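Local coordinates for suppressor protein MPT5 (PDB 5BZ1) that binds sequence elements in the 3'-UTRs of target mRNAs through its Pumilio repeats and regulates those messages after transcription, negatively regulating expression of HO, at residues D229-L233 against K263-I267; L298-D303 against D360-I365; L309-R314 against L375-I379; L322-L326 against L368-T372. All blocks are in the same frame, centred on the assembly; numbering follows the deposited sequence.

Overall arrangement
The four contacts occupy the C-terminal end of the Pumilio homology domain, a helical-repeat scaffold. Contact 1 joins repeats 6 and 7; contacts 2, 3 and 4 set helix 354-375 and its following loop against helices 288-307, 309-312 and 318-326. Centres of contacts 1 and 2 lie about 16 Å apart, bridged by Phe265 CE1, 3.7 Å from Leu298 CD2. Contacts 2 and 4, about 11 Å apart between centres, share helix 354-375; contacts 3 and 4, about 10 Å apart, meet through Leu309. Contact 4 reaches the bound MFA2 RNA, with Gln323 on U1 of chain B; the nearest atoms of contacts 1, 2 and 3 stay about 13, 14 and 8 Å from it.

Contact 1. Residues D229-L233 against K263-I267; sequences DFYLL and KLFRI
Two helical segments, 229-233 and 263-267, run roughly antiparallel, with 146° between their N-to-C directions, a signed crossing of -146° and a closest axis approach of 12.9 Å. At this separation the helices meet through the outer atoms of their side chains. The CA register is loose: Leu233 and Leu264 are 8.5 Å apart, Asp229 and Ile267 9.4 Å. Lys263 is built with chi1 to chi3 all t and only chi4 turned to p, so its extended chain carries NZ across to Asp229 OD1 at 2.9 Å, a hydrogen-bonded salt bridge. Asp229 receives it in an m rotamer with chi2 near 8°; the same ammonium also bonds to the carbonyl oxygen of Leu223. The contact joins Pumilio repeats 6 and 7, helix 229-240 to helix 253-273, within the stack of helical repeats that forms a PUF domain. Beside the charged pair, Leu233 (m, t) points toward the other helix and divides its methyls: CD1 lies 3.6 Å from Ile267 CD1, while CD2 is 3.8 Å from Lys263 CD and 4.1 Å from Leu264 CD2. Leu264 (m, t) leaves its backbone sideways and only its end approaches. Ile267, also m, t, brings CD1 to 3.7 Å from Asp229 OD2. From helix 288-307, Val290 touches Asp229 and Ile267, and Ser294 touches Leu233 and Ile267.

Contact 2. Residues L298-D303 against D360-I365; sequences LLTTID and DFSLKI
This is a near-parallel helix-helix contact at the C-terminal end of the PUF helical-repeat scaffold, joining helix 288-307, which runs into Pumilio repeat 8, to helix 354-375. The two helical segments, 298-303 and 360-365, are inclined by only 14° with axes 10.0 Å apart, and their CA register advances in step: Leu299 to Phe361 at 6.5 Å, then Ile302 to Lys364 at 6.8 Å. Together they bury 387 Å². The apolar part centres on Phe361 (chi1 t, chi2 83°), whose CE1 lies 3.6 Å from Ile302 CD1 and 3.8 Å from Leu298 CD2. Ile302 (m, t) points toward the partner helix; its CD1 also meets Ile365 CD1 at 3.9 Å, and its CG2 is 3.8 Å from Lys364 CB. Leu298 takes the t, p rotamer and Leu299 m, t, the latter laying CD2 3.8 Å from Phe361 CA. Phe265 of helix 253-273 touches both Leu298 and Phe361, and Tyr331 meets the Phe361 ring edge-to-face, so the cluster continues into neighbouring elements. Toward the partly exposed side the contact turns polar. Lys364, m at chi1 and extended through chi2 and chi3, passes CD 4.0 Å from Leu299 CD2; chi4 at -66° then bends the end of the chain, and the salt bridge closes with Lys364 NZ 2.7 Å from Asp303 OD1.

Contact 3. Residues L309-R314 against L375-I379; sequences LNVLIR and LLPSI
Leu309, in the short helix 309-312 of Pumilio repeat 8, begins the contact: its t, p side chain puts CG 3.6 Å from CD1 of Leu375, at the C-terminal end of helix 354-375. Asn310 (chi1 t) brings OD1 4.2 Å from Leu375 CD2, with CA atoms of this pair 7.8 Å apart. Ile313 (t, t) points toward the second segment, its CD1 lying 3.9 Å from Ile379 CD1 and 4.1 Å from Leu375 CB. Arg314 CA lies 6.8 Å from Ile379 CA. The Arg314 side chain folds back with chi3 at -63°: NE bonds to Asn310 O at 3.1 Å and NH2 to Asn310 OD1 at a very short 2.5 Å. Across the gap NH1 reaches Ser378 O at 3.0 Å and NH2 reaches Ser378 OG at 3.4 Å, both weak bonds, while Ile379 CG2 covers one guanidinium face. Leu375 and Ile379, flanking the 3-10 segment 376-378, thus dock through apolar contacts, and Arg314, held by bonds within its own segment, adds two weak polar links to Ser378.

Contact 4. Residues L322-L326 against L368-T372; sequences LQTLL and LIVLT. With nucleotides of chain B.
Behind an RNA-contacting helix of Pumilio repeat 8 lies a leucine-rich core, where helical segment 322-326 packs on segment 368-372. The contact sets this RNA-facing helix against helix 354-375, which follows it in the chain, in the layered helical build of a PUF domain. Gln323 bonds to the RNA, while Leu322, Leu325 and Leu326 of the same helix reach segment 368-372. The segments cross at -132°, with 132° between N-to-C directions and axes 11.8 Å apart at closest; Leu326 and Ile369 have the nearest CA atoms, at 7.3 Å. Leu326 (m, t) has the largest share of the first segment's buried area. Its CD2 lies 3.6 Å from Leu368 CD2 and 3.7 Å from Ile369 CD1, and its CD1 is 3.8 Å from Thr372 OG1. Leu368 (t, p) points across, and its CD2 also meets Leu325 CD2 at 3.8 Å and, more distantly, Leu322 CD1 at 4.5 Å; Leu322 and Leu325 are both t, p. Ile369, with both chi angles m, starts sideways but turns its end inward. Thr372 (m) gives its hydroxyl back to its own helix, OG1 to Leu368 O at 2.7 Å, so it can sit beside leucine methyls. No hydrogen bond links the two segments. Gln323 (m, t, chi3 65°) has its amide oxygen bonded to Lys391, and its NE2 donates to O4 of U1 of chain B at 2.9 Å with an N-H...O angle of 154°.

Contact 1. Residues D229-L233 against K263-I267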
# COMPACT_ATOMS: atom_id res chain seq x y z
N ASP A 229 -1.80 -17.32 -1.54
CA ASP A 229 -2.91 -18.22 -1.24
C ASP A 229 -2.50 -19.50 -0.49
O ASP A 229 -3.20 -19.93 0.43
CB ASP A 229 -3.65 -18.61 -2.53
CG ASP A 229 -4.45 -17.46 -3.12
OD1 ASP A 229 -4.32 -16.32 -2.63
OD2 ASP A 229 -5.20 -17.69 -4.10
N PHE A 230 -1.37 -20.08 -0.88
CA PHE A 230 -0.95 -21.39 -0.37
C PHE A 230 -0.71 -21.44 1.14
O PHE A 230 -0.73 -22.52 1.73
CB PHE A 230 0.28 -21.90 -1.13
CG PHE A 230 1.57 -21.24 -0.73
CD1 PHE A 230 2.45 -21.88 0.14
CD2 PHE A 230 1.91 -19.99 -1.22
CE1 PHE A 230 3.64 -21.29 0.51
CE2 PHE A 230 3.10 -19.38 -0.85
CZ PHE A 230 3.97 -20.03 0.02
N TYR A 231 -0.50 -20.28 1.77
CA TYR A 231 -0.29 -20.23 3.22
C TYR A 231 -1.20 -19.24 3.94
O TYR A 231 -1.61 -19.49 5.07
CB TYR A 231 1.18 -19.91 3.55
CG TYR A 231 1.53 -18.45 3.43
CD1 TYR A 231 1.58 -17.64 4.56
CD2 TYR A 231 1.80 -17.88 2.20
CE1 TYR A 231 1.90 -16.30 4.46
CE2 TYR A 231 2.12 -16.55 2.09
CZ TYR A 231 2.17 -15.77 3.22
OH TYR A 231 2.48 -14.45 3.08
N LEU A 232 -1.51 -18.12 3.30
CA LEU A 232 -2.20 -17.01 3.96
C LEU A 232 -3.61 -17.36 4.46
O LEU A 232 -4.00 -16.95 5.55
CB LEU A 232 -2.25 -15.77 3.07
CG LEU A 232 -2.75 -14.50 3.76
CD1 LEU A 232 -1.86 -14.16 4.96
CD2 LEU A 232 -2.80 -13.33 2.80
N LEU A 233 -4.36 -18.12 3.66
CA LEU A 233 -5.71 -18.52 4.03
C LEU A 233 -5.74 -19.31 5.34
O LEU A 233 -6.38 -18.90 6.31
CB LEU A 233 -6.35 -19.34 2.91
CG LEU A 233 -6.67 -18.61 1.61
CD1 LEU A 233 -6.88 -19.59 0.47
CD2 LEU A 233 -7.90 -17.74 1.79
N LYS A 263 -13.22 -14.62 -1.10
CA LYS A 263 -12.02 -15.23 -1.64
C LYS A 263 -12.13 -16.75 -1.66
O LYS A 263 -11.73 -17.40 -2.62
CB LYS A 263 -10.79 -14.80 -0.84
CG LYS A 263 -9.48 -15.29 -1.43
CD LYS A 263 -8.28 -14.82 -0.64
CE LYS A 263 -7.00 -15.34 -1.27
NZ LYS A 263 -6.83 -14.86 -2.67
N LEU A 264 -12.68 -17.31 -0.58
CA LEU A 264 -12.91 -18.74 -0.48
C LEU A 264 -13.85 -19.22 -1.59
O LEU A 264 -13.57 -20.21 -2.26
CB LEU A 264 -13.49 -19.11 0.89
CG LEU A 264 -12.57 -18.99 2.11
CD1 LEU A 264 -13.34 -19.28 3.38
CD2 LEU A 264 -11.39 -19.94 1.98
N PHE A 265 -14.95 -18.51 -1.76
CA PHE A 265 -15.93 -18.81 -2.79
C PHE A 265 -15.31 -18.78 -4.18
O PHE A 265 -15.51 -19.69 -4.99
CB PHE A 265 -17.09 -17.82 -2.72
CG PHE A 265 -18.13 -18.15 -1.68
CD1 PHE A 265 -18.52 -19.46 -1.46
CD2 PHE A 265 -18.72 -17.14 -0.93
CE1 PHE A 265 -19.49 -19.76 -0.51
CE2 PHE A 265 -19.68 -17.43 0.02
CZ PHE A 265 -20.06 -18.75 0.24
N ARG A 266 -14.55 -17.72 -4.46
CA ARG A 266 -13.96 -17.53 -5.79
C ARG A 266 -12.95 -18.62 -6.15
O ARG A 266 -12.91 -19.08 -7.30
CB ARG A 266 -13.31 -16.15 -5.90
CG ARG A 266 -12.92 -15.78 -7.32
CD ARG A 266 -12.53 -14.32 -7.44
NE ARG A 266 -12.61 -13.86 -8.82
CZ ARG A 266 -12.30 -12.63 -9.21
NH1 ARG A 266 -11.89 -11.73 -8.33
NH2 ARG A 266 -12.40 -12.30 -10.49
N ILE A 267 -12.15 -19.04 -5.18
CA ILE A 267 -11.18 -20.10 -5.39
C ILE A 267 -11.86 -21.42 -5.73
O ILE A 267 -11.49 -22.09 -6.70
CB ILE A 267 -10.27 -20.29 -4.15
CG1 ILE A 267 -9.22 -19.19 -4.09
CG2 ILE A 267 -9.58 -21.64 -4.20
CD1 ILE A 267 -8.37 -19.21 -2.84

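Contact 2. Residues L298-D303 against D360-I365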
# COMPACT_ATOMS: atom_id res chain seq x y z
N LEU A 298 -14.17 -23.09 4.51
CA LEU A 298 -15.51 -22.61 4.18
C LEU A 298 -16.56 -23.38 4.98
O LEU A 298 -17.45 -22.77 5.58
CB LEU A 298 -15.77 -22.75 2.67
CG LEU A 298 -17.16 -22.33 2.17
CD1 LEU A 298 -17.45 -20.89 2.59
CD2 LEU A 298 -17.27 -22.48 0.66
N LEU A 299 -16.45 -24.70 5.00
CA LEU A 299 -17.36 -25.55 5.76
C LEU A 299 -17.31 -25.21 7.25
O LEU A 299 -18.35 -25.12 7.91
CB LEU A 299 -17.02 -27.02 5.55
CG LEU A 299 -17.24 -27.61 4.15
CD1 LEU A 299 -16.84 -29.08 4.12
CD2 LEU A 299 -18.69 -27.44 3.74
N THR A 300 -16.10 -25.02 7.77
CA THR A 300 -15.91 -24.63 9.16
C THR A 300 -16.52 -23.25 9.43
O THR A 300 -17.10 -23.00 10.49
CB THR A 300 -14.42 -24.64 9.54
OG1 THR A 300 -13.84 -25.89 9.17
CG2 THR A 300 -14.23 -24.41 11.04
N THR A 301 -16.38 -22.35 8.46
CA THR A 301 -16.94 -21.00 8.56
C THR A 301 -18.47 -21.03 8.59
O THR A 301 -19.10 -20.27 9.32
CB THR A 301 -16.45 -20.11 7.39
OG1 THR A 301 -15.03 -19.92 7.50
CG2 THR A 301 -17.14 -18.75 7.42
N ILE A 302 -19.06 -21.92 7.79
CA ILE A 302 -20.52 -22.07 7.77
C ILE A 302 -21.01 -22.58 9.12
O ILE A 302 -22.04 -22.13 9.62
CB ILE A 302 -20.98 -23.02 6.63
CG1 ILE A 302 -20.58 -22.46 5.27
CG2 ILE A 302 -22.48 -23.23 6.67
CD1 ILE A 302 -20.94 -23.36 4.10
N ASP A 303 -20.26 -23.51 9.71
CA ASP A 303 -20.58 -24.04 11.04
C ASP A 303 -20.59 -22.93 12.10
O ASP A 303 -21.49 -22.86 12.92
CB ASP A 303 -19.57 -25.12 11.44
CG ASP A 303 -19.74 -26.42 10.65
OD1 ASP A 303 -20.83 -26.63 10.08
OD2 ASP A 303 -18.78 -27.22 10.62
N ASP A 360 -21.50 -31.79 1.00
CA ASP A 360 -21.42 -31.27 2.37
C ASP A 360 -21.78 -29.79 2.41
O ASP A 360 -22.45 -29.33 3.34
CB ASP A 360 -20.03 -31.50 2.96
CG ASP A 360 -19.70 -32.97 3.16
OD1 ASP A 360 -20.55 -33.70 3.71
OD2 ASP A 360 -18.59 -33.38 2.77
N PHE A 361 -21.34 -29.04 1.40
CA PHE A 361 -21.63 -27.61 1.33
C PHE A 361 -23.13 -27.36 1.19
O PHE A 361 -23.70 -26.54 1.92
CB PHE A 361 -20.89 -26.96 0.16
CG PHE A 361 -21.26 -25.52 -0.06
CD1 PHE A 361 -20.67 -24.52 0.69
CD2 PHE A 361 -22.21 -25.17 -1.01
CE1 PHE A 361 -21.01 -23.19 0.49
CE2 PHE A 361 -22.56 -23.85 -1.21
CZ PHE A 361 -21.96 -22.85 -0.46
N SER A 362 -23.76 -28.04 0.24
CA SER A 362 -25.19 -27.87 -0.02
C SER A 362 -26.02 -28.16 1.22
O SER A 362 -27.03 -27.50 1.48
CB SER A 362 -25.65 -28.78 -1.16
OG SER A 362 -25.08 -28.37 -2.40
N LEU A 363 -25.60 -29.16 1.99
CA LEU A 363 -26.27 -29.53 3.23
C LEU A 363 -26.14 -28.42 4.28
O LEU A 363 -27.14 -27.97 4.84
CB LEU A 363 -25.70 -30.86 3.75
CG LEU A 363 -26.17 -31.50 5.06
CD1 LEU A 363 -25.33 -31.02 6.24
CD2 LEU A 363 -27.66 -31.28 5.33
N LYS A 364 -24.92 -27.98 4.54
CA LYS A 364 -24.67 -26.97 5.56
C LYS A 364 -25.25 -25.60 5.21
O LYS A 364 -25.75 -24.89 6.08
CB LYS A 364 -23.17 -26.84 5.85
CG LYS A 364 -22.56 -28.00 6.62
CD LYS A 364 -21.09 -27.75 6.91
CE LYS A 364 -20.45 -28.91 7.66
NZ LYS A 364 -21.00 -29.08 9.03
N ILE A 365 -25.17 -25.22 3.94
CA ILE A 365 -25.67 -23.91 3.52
C ILE A 365 -27.20 -23.92 3.47
O ILE A 365 -27.84 -22.91 3.77
CB ILE A 365 -25.04 -23.44 2.17
CG1 ILE A 365 -25.03 -21.91 2.09
CG2 ILE A 365 -25.76 -24.04 0.97
CD1 ILE A 365 -24.00 -21.27 2.98

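Contact 3. Residues L309-R314 against L375-I379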
# COMPACT_ATOMS: atom_id res chain seq x y z
N LEU A 309 -25.61 -17.63 14.54
CA LEU A 309 -26.55 -16.97 13.63
C LEU A 309 -27.39 -15.89 14.32
O LEU A 309 -27.65 -14.83 13.74
CB LEU A 309 -27.46 -18.00 12.97
CG LEU A 309 -28.58 -17.51 12.05
CD1 LEU A 309 -28.04 -16.66 10.91
CD2 LEU A 309 -29.37 -18.68 11.50
N ASN A 310 -27.81 -16.17 15.55
CA ASN A 310 -28.68 -15.26 16.29
C ASN A 310 -28.05 -13.90 16.58
O ASN A 310 -28.74 -12.87 16.60
CB ASN A 310 -29.12 -15.91 17.59
CG ASN A 310 -30.30 -15.20 18.22
OD1 ASN A 310 -31.23 -14.81 17.53
ND2 ASN A 310 -30.25 -15.02 19.53
N VAL A 311 -26.74 -13.89 16.83
CA VAL A 311 -26.01 -12.66 17.09
C VAL A 311 -25.71 -11.92 15.79
O VAL A 311 -25.89 -10.71 15.69
CB VAL A 311 -24.69 -12.94 17.84
CG1 VAL A 311 -23.78 -11.72 17.83
CG2 VAL A 311 -24.98 -13.37 19.27
N LEU A 312 -25.26 -12.68 14.79
CA LEU A 312 -24.83 -12.12 13.51
C LEU A 312 -25.95 -11.44 12.72
O LEU A 312 -25.77 -10.35 12.18
CB LEU A 312 -24.17 -13.21 12.66
CG LEU A 312 -22.82 -13.72 13.16
CD1 LEU A 312 -22.44 -15.03 12.49
CD2 LEU A 312 -21.73 -12.68 12.92
N ILE A 313 -27.12 -12.08 12.66
CA ILE A 313 -28.25 -11.56 11.90
C ILE A 313 -28.76 -10.25 12.49
O ILE A 313 -29.45 -9.47 11.83
CB ILE A 313 -29.40 -12.59 11.82
CG1 ILE A 313 -30.33 -12.29 10.64
CG2 ILE A 313 -30.18 -12.66 13.13
CD1 ILE A 313 -31.48 -13.27 10.50
N ARG A 314 -28.40 -10.01 13.75
CA ARG A 314 -28.93 -8.92 14.55
C ARG A 314 -27.91 -7.77 14.67
O ARG A 314 -28.27 -6.65 15.04
CB ARG A 314 -29.26 -9.45 15.94
CG ARG A 314 -30.55 -8.95 16.54
CD ARG A 314 -30.95 -9.82 17.73
NE ARG A 314 -31.20 -11.20 17.34
CZ ARG A 314 -32.40 -11.66 16.96
NH1 ARG A 314 -33.44 -10.85 16.94
NH2 ARG A 314 -32.54 -12.93 16.62
N LEU A 375 -35.75 -17.15 11.64
CA LEU A 375 -35.39 -16.00 12.47
C LEU A 375 -35.92 -14.68 11.93
O LEU A 375 -35.91 -13.67 12.64
CB LEU A 375 -33.87 -15.91 12.62
CG LEU A 375 -33.22 -16.91 13.57
CD1 LEU A 375 -31.72 -16.69 13.66
CD2 LEU A 375 -33.85 -16.79 14.94
N LEU A 376 -36.38 -14.69 10.68
CA LEU A 376 -36.86 -13.47 10.02
C LEU A 376 -37.90 -12.64 10.80
O LEU A 376 -37.80 -11.41 10.83
CB LEU A 376 -37.35 -13.79 8.60
CG LEU A 376 -36.22 -14.08 7.60
CD1 LEU A 376 -36.77 -14.45 6.23
CD2 LEU A 376 -35.31 -12.88 7.49
N PRO A 377 -38.89 -13.29 11.43
CA PRO A 377 -39.81 -12.46 12.22
C PRO A 377 -39.17 -11.85 13.47
O PRO A 377 -39.74 -10.91 14.03
CB PRO A 377 -40.93 -13.44 12.62
CG PRO A 377 -40.31 -14.79 12.52
CD PRO A 377 -39.34 -14.70 11.39
N SER A 378 -38.02 -12.36 13.90
CA SER A 378 -37.37 -11.87 15.11
C SER A 378 -36.53 -10.61 14.86
O SER A 378 -36.03 -9.99 15.80
CB SER A 378 -36.51 -12.96 15.75
OG SER A 378 -35.41 -13.30 14.93
N ILE A 379 -36.37 -10.24 13.59
CA ILE A 379 -35.62 -9.04 13.20
C ILE A 379 -36.46 -8.10 12.34
O ILE A 379 -35.91 -7.26 11.61
CB ILE A 379 -34.34 -9.41 12.43
CG1 ILE A 379 -34.68 -10.09 11.10
CG2 ILE A 379 -33.45 -10.31 13.27
CD1 ILE A 379 -33.58 -9.99 10.05

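Contact 4. Residues L322-L326 against L368-T372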
# COMPACT_ATOMS: atom_id res chain seq x y z
N LEU A 322 -22.82 -12.14 7.24
CA LEU A 322 -23.82 -13.20 7.09
C LEU A 322 -24.42 -13.20 5.69
O LEU A 322 -24.50 -14.24 5.04
CB LEU A 322 -24.93 -13.05 8.13
CG LEU A 322 -26.10 -14.03 8.01
CD1 LEU A 322 -25.64 -15.46 8.25
CD2 LEU A 322 -27.22 -13.67 8.98
N GLN A 323 -24.83 -12.02 5.23
CA GLN A 323 -25.41 -11.86 3.90
C GLN A 323 -24.45 -12.28 2.79
O GLN A 323 -24.86 -12.85 1.78
CB GLN A 323 -25.87 -10.42 3.67
CG GLN A 323 -27.16 -10.04 4.39
CD GLN A 323 -27.63 -8.64 4.06
OE1 GLN A 323 -27.98 -8.34 2.92
NE2 GLN A 323 -27.62 -7.76 5.06
N THR A 324 -23.16 -12.00 2.98
CA THR A 324 -22.15 -12.39 2.01
C THR A 324 -22.05 -13.92 1.92
O THR A 324 -21.94 -14.47 0.82
CB THR A 324 -20.78 -11.78 2.36
OG1 THR A 324 -20.81 -10.37 2.12
CG2 THR A 324 -19.67 -12.41 1.52
N LEU A 325 -22.11 -14.59 3.06
CA LEU A 325 -22.04 -16.04 3.10
C LEU A 325 -23.31 -16.68 2.52
O LEU A 325 -23.25 -17.78 1.96
CB LEU A 325 -21.82 -16.53 4.54
CG LEU A 325 -21.56 -18.03 4.72
CD1 LEU A 325 -20.21 -18.41 4.13
CD2 LEU A 325 -21.64 -18.44 6.18
N LEU A 326 -24.43 -15.98 2.63
CA LEU A 326 -25.73 -16.52 2.21
C LEU A 326 -26.05 -16.27 0.74
O LEU A 326 -26.94 -16.90 0.18
CB LEU A 326 -26.86 -15.93 3.08
CG LEU A 326 -26.96 -16.36 4.54
CD1 LEU A 326 -28.11 -15.66 5.24
CD2 LEU A 326 -27.14 -17.86 4.63
N LEU A 368 -28.36 -23.54 7.02
CA LEU A 368 -28.22 -22.15 7.44
C LEU A 368 -29.35 -21.29 6.88
O LEU A 368 -29.85 -20.40 7.56
CB LEU A 368 -26.85 -21.60 7.03
CG LEU A 368 -26.55 -20.16 7.44
CD1 LEU A 368 -26.70 -20.01 8.94
CD2 LEU A 368 -25.15 -19.74 7.02
N ILE A 369 -29.75 -21.58 5.65
CA ILE A 369 -30.84 -20.85 5.01
C ILE A 369 -32.16 -21.02 5.78
O ILE A 369 -32.87 -20.05 6.03
CB ILE A 369 -31.03 -21.30 3.54
CG1 ILE A 369 -29.89 -20.78 2.66
CG2 ILE A 369 -32.36 -20.80 2.99
CD1 ILE A 369 -29.82 -19.27 2.58
N VAL A 370 -32.48 -22.26 6.15
CA VAL A 370 -33.74 -22.53 6.85
C VAL A 370 -33.74 -21.93 8.26
O VAL A 370 -34.75 -21.42 8.72
CB VAL A 370 -34.12 -24.04 6.86
CG1 VAL A 370 -34.03 -24.63 5.46
CG2 VAL A 370 -33.25 -24.84 7.81
N LEU A 371 -32.59 -21.97 8.93
CA LEU A 371 -32.47 -21.36 10.25
C LEU A 371 -32.61 -19.85 10.15
O LEU A 371 -33.21 -19.21 11.02
CB LEU A 371 -31.14 -21.74 10.92
CG LEU A 371 -30.97 -23.18 11.38
CD1 LEU A 371 -29.60 -23.39 12.00
CD2 LEU A 371 -32.06 -23.55 12.36
N THR A 372 -32.06 -19.28 9.08
CA THR A 372 -32.19 -17.85 8.82
C THR A 372 -33.65 -17.46 8.59
O THR A 372 -34.13 -16.46 9.13
CB THR A 372 -31.33 -17.42 7.61
OG1 THR A 372 -29.95 -17.69 7.88
CG2 THR A 372 -31.49 -15.93 7.35
O5' U B 1 -29.05 1.63 4.92
C5' U B 1 -29.28 2.21 6.20
C4' U B 1 -28.43 1.57 7.26
O4' U B 1 -28.91 0.23 7.54
C3' U B 1 -26.96 1.38 6.92
O3' U B 1 -26.20 2.56 7.09
C2' U B 1 -26.54 0.23 7.84
O2' U B 1 -26.27 0.71 9.15
C1' U B 1 -27.82 -0.61 7.88
N1 U B 1 -27.79 -1.75 6.93
C2 U B 1 -27.26 -2.94 7.40
O2 U B 1 -26.83 -3.08 8.53
N3 U B 1 -27.24 -3.97 6.48
C4 U B 1 -27.69 -3.92 5.18
O4 U B 1 -27.60 -4.94 4.49
C5 U B 1 -28.23 -2.66 4.77
C6 U B 1 -28.26 -1.63 5.64